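Long-range contacts in serpin B3 (Homo sapiens, PDB 4ZK3), which probably inhibits proteases by the serpin conformational trap, and here supplies the Pso p27 complex, a compact, aggregate-forming structure linked to psoriasis: residues T278-F287 / N360-F371; I180-K188 / I234-M243. All coordinates share one frame; numbering follows the deposited sequence.

Serpin B3 illustrates how a serpin ties its three β-sheets together through contacts between distant parts of the chain. Running from the N terminus, the chain first closes contact 2, in which the hairpin of strands 229-235 and 241-248 comes back to the end of strand 174-185 after 45 intervening residues. Contact 1 opens later and returns 360-371 to strand 276-294 across 72 residues. The two loops follow in series, neither nested nor crossed. Contact 2 joins sheet A to sheet B; contact 1 pairs two strands of sheet C and, beyond them, packs F287 on strand 369-375 of sheet B. F371 touches M243, and the centres of the two contacts are about 17 Å apart.

Contact 1: residues T278-F287 / N360-F371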
loop_
_atom_site.group_PDB
_atom_site.type_symbol
_atom_site.label_atom_id
_atom_site.label_comp_id
_atom_site.label_asym_id
_atom_site.label_seq_id
_atom_site.Cartn_x
_atom_site.Cartn_y
_atom_site.Cartn_z
ATOM N N THR A 278 21.732 -17.412 -6.889
ATOM C CA THR A 278 22.546 -16.953 -8.027
ATOM C C THR A 278 23.362 -15.756 -7.516
ATOM O O THR A 278 22.821 -14.913 -6.736
ATOM C CB THR A 278 21.644 -16.410 -9.180
ATOM O OG1 THR A 278 20.571 -17.314 -9.474
ATOM C CG2 THR A 278 22.454 -16.105 -10.450
ATOM N N ARG A 279 24.630 -15.650 -7.916
ATOM C CA ARG A 279 25.479 -14.495 -7.531
ATOM C C ARG A 279 25.282 -13.293 -8.458
ATOM O O ARG A 279 25.368 -13.441 -9.670
ATOM C CB ARG A 279 26.938 -14.909 -7.517
ATOM C CG ARG A 279 27.194 -16.099 -6.593
ATOM C CD ARG A 279 28.664 -16.478 -6.483
ATOM N NE ARG A 279 28.911 -17.782 -7.107
ATOM C CZ ARG A 279 29.273 -17.968 -8.376
ATOM N NH1 ARG A 279 29.454 -16.936 -9.201
ATOM N NH2 ARG A 279 29.465 -19.204 -8.830
ATOM N N VAL A 280 25.004 -12.110 -7.886
ATOM C CA VAL A 280 24.618 -10.886 -8.660
ATOM C C VAL A 280 25.452 -9.585 -8.266
ATOM O O VAL A 280 25.558 -9.419 -7.000
ATOM C CB VAL A 280 23.093 -10.707 -8.357
ATOM C CG1 VAL A 280 22.503 -9.474 -9.040
ATOM C CG2 VAL A 280 22.293 -11.981 -8.737
ATOM N N ASP A 281 26.076 -8.768 -9.222
ATOM C CA ASP A 281 26.573 -7.285 -8.985
ATOM C C ASP A 281 25.139 -6.711 -8.919
ATOM O O ASP A 281 24.494 -6.464 -9.956
ATOM C CB ASP A 281 27.640 -6.354 -10.019
ATOM C CG ASP A 281 28.587 -5.114 -9.218
ATOM O OD1 ASP A 281 29.128 -5.419 -8.167
ATOM O OD2 ASP A 281 28.907 -3.847 -9.423
ATOM N N LEU A 282 24.616 -6.565 -7.694
ATOM C CA LEU A 282 23.392 -5.775 -7.499
ATOM C C LEU A 282 23.792 -4.319 -7.340
ATOM O O LEU A 282 24.530 -4.003 -6.455
ATOM C CB LEU A 282 22.637 -6.234 -6.248
ATOM C CG LEU A 282 21.478 -5.358 -5.733
ATOM C CD1 LEU A 282 20.434 -5.129 -6.835
ATOM C CD2 LEU A 282 20.944 -6.045 -4.499
ATOM N N HIS A 283 23.305 -3.468 -8.231
ATOM C CA HIS A 283 23.404 -2.015 -8.084
ATOM C C HIS A 283 21.973 -1.533 -7.862
ATOM O O HIS A 283 21.072 -1.693 -8.745
ATOM C CB HIS A 283 24.032 -1.357 -9.322
ATOM C CG HIS A 283 25.485 -1.723 -9.572
ATOM N ND1 HIS A 283 26.212 -1.141 -10.597
ATOM C CD2 HIS A 283 26.343 -2.567 -8.944
ATOM C CE1 HIS A 283 27.439 -1.637 -10.605
ATOM N NE2 HIS A 283 27.549 -2.512 -9.626
ATOM N N LEU A 284 21.750 -0.957 -6.679
ATOM C CA LEU A 284 20.437 -0.422 -6.267
ATOM C C LEU A 284 20.610 0.990 -5.745
ATOM O O LEU A 284 21.460 1.219 -4.909
ATOM C CB LEU A 284 19.887 -1.333 -5.143
ATOM C CG LEU A 284 18.432 -1.097 -4.693
ATOM C CD1 LEU A 284 17.438 -1.546 -5.750
ATOM C CD2 LEU A 284 18.130 -1.780 -3.375
ATOM N N PRO A 285 19.843 1.941 -6.245
ATOM C CA PRO A 285 20.011 3.325 -5.802
ATOM C C PRO A 285 19.422 3.590 -4.391
ATOM O O PRO A 285 18.513 2.894 -3.930
ATOM C CB PRO A 285 19.284 4.119 -6.860
ATOM C CG PRO A 285 18.224 3.156 -7.361
ATOM C CD PRO A 285 18.835 1.804 -7.293
ATOM N N ARG A 286 20.008 4.552 -3.694
ATOM C CA ARG A 286 19.389 5.146 -2.519
ATOM C C ARG A 286 18.302 5.936 -3.133
ATOM O O ARG A 286 18.540 6.619 -4.138
ATOM C CB ARG A 286 20.336 6.133 -1.827
ATOM C CG ARG A 286 21.529 5.497 -1.175
ATOM C CD ARG A 286 22.468 6.494 -0.444
ATOM N NE ARG A 286 21.749 7.497 0.318
ATOM C CZ ARG A 286 21.544 7.504 1.634
ATOM N NH1 ARG A 286 22.064 6.598 2.453
ATOM N NH2 ARG A 286 20.820 8.474 2.140
ATOM N N PHE A 287 17.083 5.800 -2.623
ATOM C CA PHE A 287 15.974 6.561 -3.167
ATOM C C PHE A 287 14.879 6.793 -2.131
ATOM O O PHE A 287 14.767 6.057 -1.133
ATOM C CB PHE A 287 15.386 5.931 -4.457
ATOM C CG PHE A 287 14.660 4.588 -4.268
ATOM C CD1 PHE A 287 13.293 4.544 -4.004
ATOM C CD2 PHE A 287 15.302 3.427 -4.478
ATOM C CE1 PHE A 287 12.625 3.320 -3.947
ATOM C CE2 PHE A 287 14.678 2.210 -4.388
ATOM C CZ PHE A 287 13.328 2.144 -4.110
ATOM N N ASN A 360 28.590 -13.261 -11.866
ATOM C CA ASN A 360 28.111 -13.439 -13.281
ATOM C C ASN A 360 26.918 -12.517 -13.651
ATOM O O ASN A 360 27.100 -11.559 -14.432
ATOM C CB ASN A 360 27.760 -14.910 -13.541
ATOM C CG ASN A 360 26.781 -15.467 -12.517
ATOM O OD1 ASN A 360 25.573 -15.235 -12.601
ATOM N ND2 ASN A 360 27.298 -16.177 -11.532
ATOM N N GLU A 361 25.730 -12.787 -13.072
ATOM C CA GLU A 361 24.522 -12.015 -13.352
ATOM C C GLU A 361 24.652 -10.590 -12.836
ATOM O O GLU A 361 25.092 -10.342 -11.711
ATOM C CB GLU A 361 23.252 -12.613 -12.708
ATOM C CG GLU A 361 22.541 -13.742 -13.447
ATOM C CD GLU A 361 22.387 -13.508 -14.936
ATOM O OE1 GLU A 361 21.933 -12.420 -15.378
ATOM O OE2 GLU A 361 22.715 -14.449 -15.668
ATOM N N GLU A 362 24.187 -9.663 -13.652
ATOM C CA GLU A 362 24.105 -8.272 -13.272
ATOM C C GLU A 362 22.644 -7.898 -13.076
ATOM O O GLU A 362 21.778 -8.330 -13.846
ATOM C CB GLU A 362 24.712 -7.396 -14.368
ATOM C CG GLU A 362 26.189 -7.691 -14.600
ATOM C CD GLU A 362 26.877 -6.559 -15.287
ATOM O OE1 GLU A 362 26.175 -5.820 -16.002
ATOM O OE2 GLU A 362 28.090 -6.393 -15.082
ATOM N N PHE A 363 22.400 -7.078 -12.047
ATOM C CA PHE A 363 21.086 -6.489 -11.780
ATOM C C PHE A 363 21.296 -5.008 -11.412
ATOM O O PHE A 363 21.472 -4.646 -10.244
ATOM C CB PHE A 363 20.395 -7.285 -10.644
ATOM C CG PHE A 363 18.922 -7.077 -10.571
ATOM C CD1 PHE A 363 18.055 -7.897 -11.251
ATOM C CD2 PHE A 363 18.394 -6.071 -9.771
ATOM C CE1 PHE A 363 16.697 -7.701 -11.173
ATOM C CE2 PHE A 363 17.024 -5.860 -9.690
ATOM C CZ PHE A 363 16.170 -6.663 -10.406
ATOM N N HIS A 364 21.292 -4.156 -12.418
ATOM C CA HIS A 364 21.643 -2.782 -12.269
ATOM C C HIS A 364 20.465 -1.914 -12.455
ATOM O O HIS A 364 20.105 -1.628 -13.548
ATOM C CB HIS A 364 22.661 -2.389 -13.330
ATOM C CG HIS A 364 24.018 -2.975 -13.103
ATOM N ND1 HIS A 364 25.089 -2.731 -13.951
ATOM C CD2 HIS A 364 24.487 -3.791 -12.126
ATOM C CE1 HIS A 364 26.151 -3.378 -13.509
ATOM N NE2 HIS A 364 25.817 -4.033 -12.406
ATOM N N CYS A 365 19.906 -1.420 -11.354
ATOM C CA CYS A 365 18.720 -0.594 -11.389
ATOM C C CYS A 365 19.045 0.882 -11.691
ATOM O O CYS A 365 18.929 1.724 -10.810
ATOM C CB CYS A 365 18.011 -0.736 -10.044
ATOM S SG CYS A 365 17.528 -2.441 -9.720
ATOM N N ASN A 366 19.457 1.163 -12.941
ATOM C CA ASN A 366 19.806 2.485 -13.356
ATOM C C ASN A 366 18.872 2.940 -14.433
ATOM O O ASN A 366 19.229 3.821 -15.195
ATOM C CB ASN A 366 21.262 2.597 -13.799
ATOM C CG ASN A 366 21.637 1.588 -14.876
ATOM O OD1 ASN A 366 20.798 1.105 -15.643
ATOM N ND2 ASN A 366 22.899 1.285 -14.943
ATOM N N HIS A 367 17.670 2.353 -14.474
ATOM C CA HIS A 367 16.588 2.823 -15.321
ATOM C C HIS A 367 15.342 2.300 -14.615
ATOM O O HIS A 367 15.491 1.608 -13.604
ATOM C CB HIS A 367 16.771 2.334 -16.783
ATOM C CG HIS A 367 16.918 0.851 -16.922
ATOM N ND1 HIS A 367 18.072 0.182 -16.577
ATOM C CD2 HIS A 367 16.058 -0.094 -17.380
ATOM C CE1 HIS A 367 17.910 -1.113 -16.796
ATOM N NE2 HIS A 367 16.714 -1.301 -17.314
ATOM N N PRO A 368 14.147 2.660 -15.084
ATOM C CA PRO A 368 12.958 2.461 -14.299
ATOM C C PRO A 368 12.678 1.033 -13.945
ATOM O O PRO A 368 12.865 0.152 -14.801
ATOM C CB PRO A 368 11.867 2.990 -15.195
ATOM C CG PRO A 368 12.519 4.078 -15.914
ATOM C CD PRO A 368 13.899 3.571 -16.195
ATOM N N PHE A 369 12.222 0.799 -12.707
ATOM C CA PHE A 369 11.925 -0.544 -12.231
ATOM C C PHE A 369 10.670 -0.577 -11.356
ATOM O O PHE A 369 10.261 0.473 -10.853
ATOM C CB PHE A 369 13.127 -1.140 -11.490
ATOM C CG PHE A 369 13.562 -0.332 -10.262
ATOM C CD1 PHE A 369 12.974 -0.549 -9.004
ATOM C CD2 PHE A 369 14.567 0.628 -10.368
ATOM C CE1 PHE A 369 13.376 0.166 -7.889
ATOM C CE2 PHE A 369 15.000 1.344 -9.243
ATOM C CZ PHE A 369 14.398 1.132 -8.001
ATOM N N LEU A 370 10.070 -1.789 -11.203
ATOM C CA LEU A 370 8.993 -2.044 -10.248
ATOM C C LEU A 370 9.504 -2.702 -8.970
ATOM O O LEU A 370 10.505 -3.397 -8.978
ATOM C CB LEU A 370 7.900 -2.884 -10.863
ATOM C CG LEU A 370 7.405 -2.377 -12.217
ATOM C CD1 LEU A 370 6.687 -3.507 -12.983
ATOM C CD2 LEU A 370 6.505 -1.161 -12.108
ATOM N N PHE A 371 8.901 -2.404 -7.828
ATOM C CA PHE A 371 9.396 -3.026 -6.634
ATOM C C PHE A 371 8.221 -3.175 -5.697
ATOM O O PHE A 371 7.201 -2.425 -5.792
ATOM C CB PHE A 371 10.572 -2.221 -6.040
ATOM C CG PHE A 371 10.174 -0.831 -5.567
ATOM C CD1 PHE A 371 10.080 0.234 -6.468
ATOM C CD2 PHE A 371 9.900 -0.577 -4.228
ATOM C CE1 PHE A 371 9.682 1.511 -6.076
ATOM C CE2 PHE A 371 9.474 0.713 -3.821
ATOM C CZ PHE A 371 9.353 1.751 -4.765
#
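The imidazole rings of H283 and H364 lie flat on one another in an offset stack, centroids 3.8 Å apart and planes 6° from parallel. H364 NE2 sits over the centre of the H283 ring, while the far face of H364 receives E362 CB and D281 O lies at its edge, 3.4 Å from H364 CD2. A second group of rings gathers farther along, where F287 meets F369 and F371. The edge of F287 points into the face of F371, with F287 CE1 3.7 Å from F371 CZ; F369 approaches F287 in an offset edge-to-face pair and takes P285 CG near its plane. All three phenylalanines hold CG between the backbone N and the carbonyl carbon (chi1 68° in F287), and the strands place them close enough to form one cluster, joined by F387.

Up to and through the stacked histidines the two strands run parallel. F363 N reaches D281 O at 3.0 Å, H283 N reaches F363 O at 3.0 Å, and C365 N to H283 O, at 2.9 Å, closes the ladder. C365 then centres an inverse gamma turn; its carbonyl is buried without a partner in the model. On the face opposite the histidines, V280 CG1 packs 3.4 Å from F363 CB, and L282 and F363 also touch L232. Strand 361-364 beside 278-285 is the s1C-s2C pair of the serpin fold, from which the chain turns into sheet B.

Contact 2: residues I180-K188 / I234-M243; sequences IYFKGQWEK and IPYKGKDLSM
W186 and Y236 each set CG opposite their own carbonyl carbon (chi1 -67° in W186) and, with the backbones bridged at these two residues, their side chains lie side by side, pointing the same way; F182 instead turns CG away from its backbone N (chi1 168°) and advances on Y236 from the other side. F182 brings its edge over one face of Y236, in an edge-to-face pair with centroids 4.9 Å apart. W186, its plane 10° from parallel but slid aside so that overlap is slight, receives Y236 CE1 over one of its own faces, 3.4 Å from W186 CZ3. M243 SD approaches the edge of the indole at W186 CH2, a Met-aromatic contact, while I234 CG2 packs obliquely on the same ring. W186 NE1 is held by T337 O.

Two nearly straight backbone bonds flank the W186-Y236 bridge: K237 N to Q185 O at 2.8 Å and E187 N to P235 O at 3.0 Å. Toward the surface the extended E187 chain brings OE2 to K239 NZ, 2.9 Å away, through its syn lone pair, and a water joins OE2 to G238 N inside the type II turn Y236-K239.

This is the breach region of sheet A; strand 340-351, in the position of the inserted reactive loop of serpins, pairs with 174-185, and its A341 touches Y236. The chemistry implies a junction whose interior rests on ring packing, with Y236 OH buried and without a partner in the model, while the lysine and water at the turn would tend to keep E187 ionised.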
loop_
_atom_site.group_PDB
_atom_site.type_symbol
_atom_site.label_atom_id
_atom_site.label_comp_id
_atom_site.label_asym_id
_atom_site.label_seq_id
_atom_site.Cartn_x
_atom_site.Cartn_y
_atom_site.Cartn_z
ATOM N N ILE A 180 -0.131 2.030 8.272
ATOM C CA ILE A 180 0.802 0.902 8.190
ATOM C C ILE A 180 2.238 1.433 8.141
ATOM O O ILE A 180 2.515 2.497 7.515
ATOM C CB ILE A 180 0.506 0.017 6.950
ATOM C CG1 ILE A 180 1.421 -1.192 6.907
ATOM C CG2 ILE A 180 0.698 0.808 5.626
ATOM C CD1 ILE A 180 1.091 -2.219 5.802
ATOM N N TYR A 181 3.151 0.741 8.857
ATOM C CA TYR A 181 4.518 1.200 9.034
ATOM C C TYR A 181 5.476 0.014 9.086
ATOM O O TYR A 181 5.210 -0.978 9.773
ATOM C CB TYR A 181 4.681 2.050 10.312
ATOM C CG TYR A 181 6.104 2.462 10.524
ATOM C CD1 TYR A 181 6.602 3.555 9.859
ATOM C CD2 TYR A 181 6.988 1.713 11.359
ATOM C CE1 TYR A 181 7.917 3.947 9.987
ATOM C CE2 TYR A 181 8.329 2.103 11.484
ATOM C CZ TYR A 181 8.784 3.225 10.816
ATOM O OH TYR A 181 10.100 3.679 10.894
ATOM N N PHE A 182 6.563 0.104 8.321
ATOM C CA PHE A 182 7.565 -0.914 8.243
ATOM C C PHE A 182 8.953 -0.243 8.276
ATOM O O PHE A 182 9.185 0.716 7.549
ATOM C CB PHE A 182 7.422 -1.679 6.951
ATOM C CG PHE A 182 8.592 -2.551 6.661
ATOM C CD1 PHE A 182 8.852 -3.657 7.476
ATOM C CD2 PHE A 182 9.464 -2.245 5.624
ATOM C CE1 PHE A 182 9.975 -4.470 7.221
ATOM C CE2 PHE A 182 10.548 -3.034 5.364
ATOM C CZ PHE A 182 10.811 -4.150 6.146
ATOM N N LYS A 183 9.867 -0.720 9.116
ATOM C CA LYS A 183 11.267 -0.357 8.963
ATOM C C LYS A 183 12.107 -1.583 9.214
ATOM O O LYS A 183 11.913 -2.241 10.188
ATOM C CB LYS A 183 11.684 0.754 9.921
ATOM C CG LYS A 183 13.106 1.296 9.645
ATOM C CD LYS A 183 13.531 2.329 10.711
ATOM C CE LYS A 183 15.013 2.665 10.596
ATOM N NZ LYS A 183 15.190 4.130 10.863
ATOM N N GLY A 184 12.961 -1.971 8.292
ATOM C CA GLY A 184 13.725 -3.205 8.489
ATOM C C GLY A 184 15.119 -3.102 7.928
ATOM O O GLY A 184 15.349 -2.367 6.952
ATOM N N GLN A 185 16.030 -3.827 8.538
ATOM C CA GLN A 185 17.390 -4.010 8.032
ATOM C C GLN A 185 17.446 -5.051 6.898
ATOM O O GLN A 185 16.810 -6.086 7.010
ATOM C CB GLN A 185 18.288 -4.517 9.163
ATOM C CG GLN A 185 18.452 -3.579 10.377
ATOM C CD GLN A 185 19.160 -4.261 11.557
ATOM O OE1 GLN A 185 20.021 -5.122 11.384
ATOM N NE2 GLN A 185 18.767 -3.906 12.745
ATOM N N TRP A 186 18.257 -4.785 5.855
ATOM C CA TRP A 186 18.582 -5.776 4.842
ATOM C C TRP A 186 19.224 -6.892 5.555
ATOM O O TRP A 186 19.928 -6.660 6.522
ATOM C CB TRP A 186 19.582 -5.232 3.819
ATOM C CG TRP A 186 19.092 -4.158 2.975
ATOM C CD1 TRP A 186 19.653 -2.915 2.863
ATOM C CD2 TRP A 186 17.906 -4.127 2.144
ATOM N NE1 TRP A 186 18.924 -2.126 2.012
ATOM C CE2 TRP A 186 17.856 -2.841 1.538
ATOM C CE3 TRP A 186 16.876 -5.047 1.864
ATOM C CZ2 TRP A 186 16.819 -2.456 0.667
ATOM C CZ3 TRP A 186 15.879 -4.681 1.017
ATOM C CH2 TRP A 186 15.840 -3.395 0.417
ATOM N N GLU A 187 18.993 -8.102 5.094
ATOM C CA GLU A 187 19.729 -9.219 5.595
ATOM C C GLU A 187 21.260 -9.074 5.332
ATOM O O GLU A 187 22.065 -9.361 6.241
ATOM C CB GLU A 187 19.203 -10.508 4.983
ATOM C CG GLU A 187 20.106 -11.733 5.247
ATOM C CD GLU A 187 19.486 -12.994 4.706
ATOM O OE1 GLU A 187 19.378 -13.141 3.494
ATOM O OE2 GLU A 187 19.027 -13.801 5.512
ATOM N N LYS A 188 21.605 -8.692 4.095
ATOM C CA LYS A 188 22.948 -8.297 3.682
ATOM C C LYS A 188 23.011 -6.815 3.370
ATOM O O LYS A 188 22.580 -6.341 2.278
ATOM C CB LYS A 188 23.347 -9.070 2.463
ATOM C CG LYS A 188 23.528 -10.559 2.756
ATOM C CD LYS A 188 23.610 -11.434 1.503
ATOM C CE LYS A 188 23.261 -12.909 1.773
ATOM N NZ LYS A 188 22.990 -13.687 0.512
ATOM N N ILE A 234 15.313 -9.489 -2.434
ATOM C CA ILE A 234 16.287 -8.928 -1.520
ATOM C C ILE A 234 15.680 -9.092 -0.132
ATOM O O ILE A 234 14.812 -8.321 0.235
ATOM C CB ILE A 234 16.584 -7.433 -1.795
ATOM C CG1 ILE A 234 16.840 -7.178 -3.273
ATOM C CG2 ILE A 234 17.776 -6.980 -0.975
ATOM C CD1 ILE A 234 17.020 -5.736 -3.712
ATOM N N PRO A 235 16.128 -10.112 0.647
ATOM C CA PRO A 235 15.450 -10.311 1.934
ATOM C C PRO A 235 15.779 -9.263 2.990
ATOM O O PRO A 235 16.903 -8.758 3.056
ATOM C CB PRO A 235 15.974 -11.660 2.405
ATOM C CG PRO A 235 16.478 -12.356 1.173
ATOM C CD PRO A 235 17.024 -11.247 0.310
ATOM N N TYR A 236 14.816 -9.022 3.873
ATOM C CA TYR A 236 15.097 -8.355 5.118
ATOM C C TYR A 236 15.627 -9.348 6.121
ATOM O O TYR A 236 15.358 -10.530 6.059
ATOM C CB TYR A 236 13.865 -7.585 5.613
ATOM C CG TYR A 236 13.528 -6.452 4.649
ATOM C CD1 TYR A 236 14.260 -5.252 4.680
ATOM C CD2 TYR A 236 12.510 -6.574 3.737
ATOM C CE1 TYR A 236 14.008 -4.223 3.789
ATOM C CE2 TYR A 236 12.220 -5.557 2.824
ATOM C CZ TYR A 236 12.982 -4.381 2.853
ATOM O OH TYR A 236 12.742 -3.376 1.977
ATOM N N LYS A 237 16.400 -8.856 7.062
ATOM C CA LYS A 237 16.965 -9.714 8.100
ATOM C C LYS A 237 15.872 -10.406 8.886
ATOM O O LYS A 237 14.948 -9.743 9.375
ATOM C CB LYS A 237 17.842 -8.883 9.028
ATOM C CG LYS A 237 18.651 -9.726 10.013
ATOM C CD LYS A 237 19.465 -8.841 10.946
ATOM C CE LYS A 237 20.034 -9.647 12.123
ATOM N NZ LYS A 237 21.458 -9.278 12.232
ATOM N N GLY A 238 16.039 -11.728 9.049
ATOM C CA GLY A 238 15.070 -12.636 9.672
ATOM C C GLY A 238 14.259 -13.357 8.619
ATOM O O GLY A 238 13.595 -14.308 8.933
ATOM N N LYS A 239 14.302 -12.873 7.369
ATOM C CA LYS A 239 13.526 -13.382 6.254
ATOM C C LYS A 239 12.000 -13.402 6.484
ATOM O O LYS A 239 11.293 -14.130 5.811
ATOM C CB LYS A 239 14.003 -14.774 5.832
ATOM C CG LYS A 239 15.484 -14.904 5.440
ATOM C CD LYS A 239 15.740 -16.333 4.917
ATOM C CE LYS A 239 17.123 -16.873 5.214
ATOM N NZ LYS A 239 18.083 -16.225 4.285
ATOM N N ASP A 240 11.457 -12.580 7.354
ATOM C CA ASP A 240 9.975 -12.523 7.430
ATOM C C ASP A 240 9.359 -11.738 6.242
ATOM O O ASP A 240 8.187 -11.995 5.821
ATOM C CB ASP A 240 9.546 -11.948 8.780
ATOM C CG ASP A 240 9.821 -12.946 9.936
ATOM O OD1 ASP A 240 10.059 -14.135 9.613
ATOM O OD2 ASP A 240 9.872 -12.514 11.096
ATOM N N LEU A 241 10.164 -10.791 5.748
ATOM C CA LEU A 241 9.791 -9.897 4.691
ATOM C C LEU A 241 10.902 -9.794 3.647
ATOM O O LEU A 241 12.068 -10.048 3.931
ATOM C CB LEU A 241 9.489 -8.531 5.280
ATOM C CG LEU A 241 8.208 -8.454 6.117
ATOM C CD1 LEU A 241 8.551 -8.275 7.574
ATOM C CD2 LEU A 241 7.331 -7.288 5.653
ATOM N N SER A 242 10.514 -9.482 2.420
ATOM C CA SER A 242 11.484 -9.239 1.351
ATOM C C SER A 242 11.038 -8.086 0.465
ATOM O O SER A 242 9.873 -7.771 0.378
ATOM C CB SER A 242 11.586 -10.451 0.461
ATOM O OG SER A 242 12.213 -11.509 1.077
ATOM N N MET A 243 11.983 -7.510 -0.255
ATOM C CA MET A 243 11.679 -6.526 -1.276
ATOM C C MET A 243 11.955 -7.271 -2.568
ATOM O O MET A 243 13.034 -7.829 -2.729
ATOM C CB MET A 243 12.564 -5.284 -1.217
ATOM C CG MET A 243 12.318 -4.330 -2.403
ATOM S SD MET A 243 13.065 -2.691 -2.342
ATOM C CE MET A 243 12.057 -1.800 -1.165
HETATM O O HOH W 1 18.256 -13.279 7.970
HETATM O O HOH W 2 19.440 -8.680 1.778
#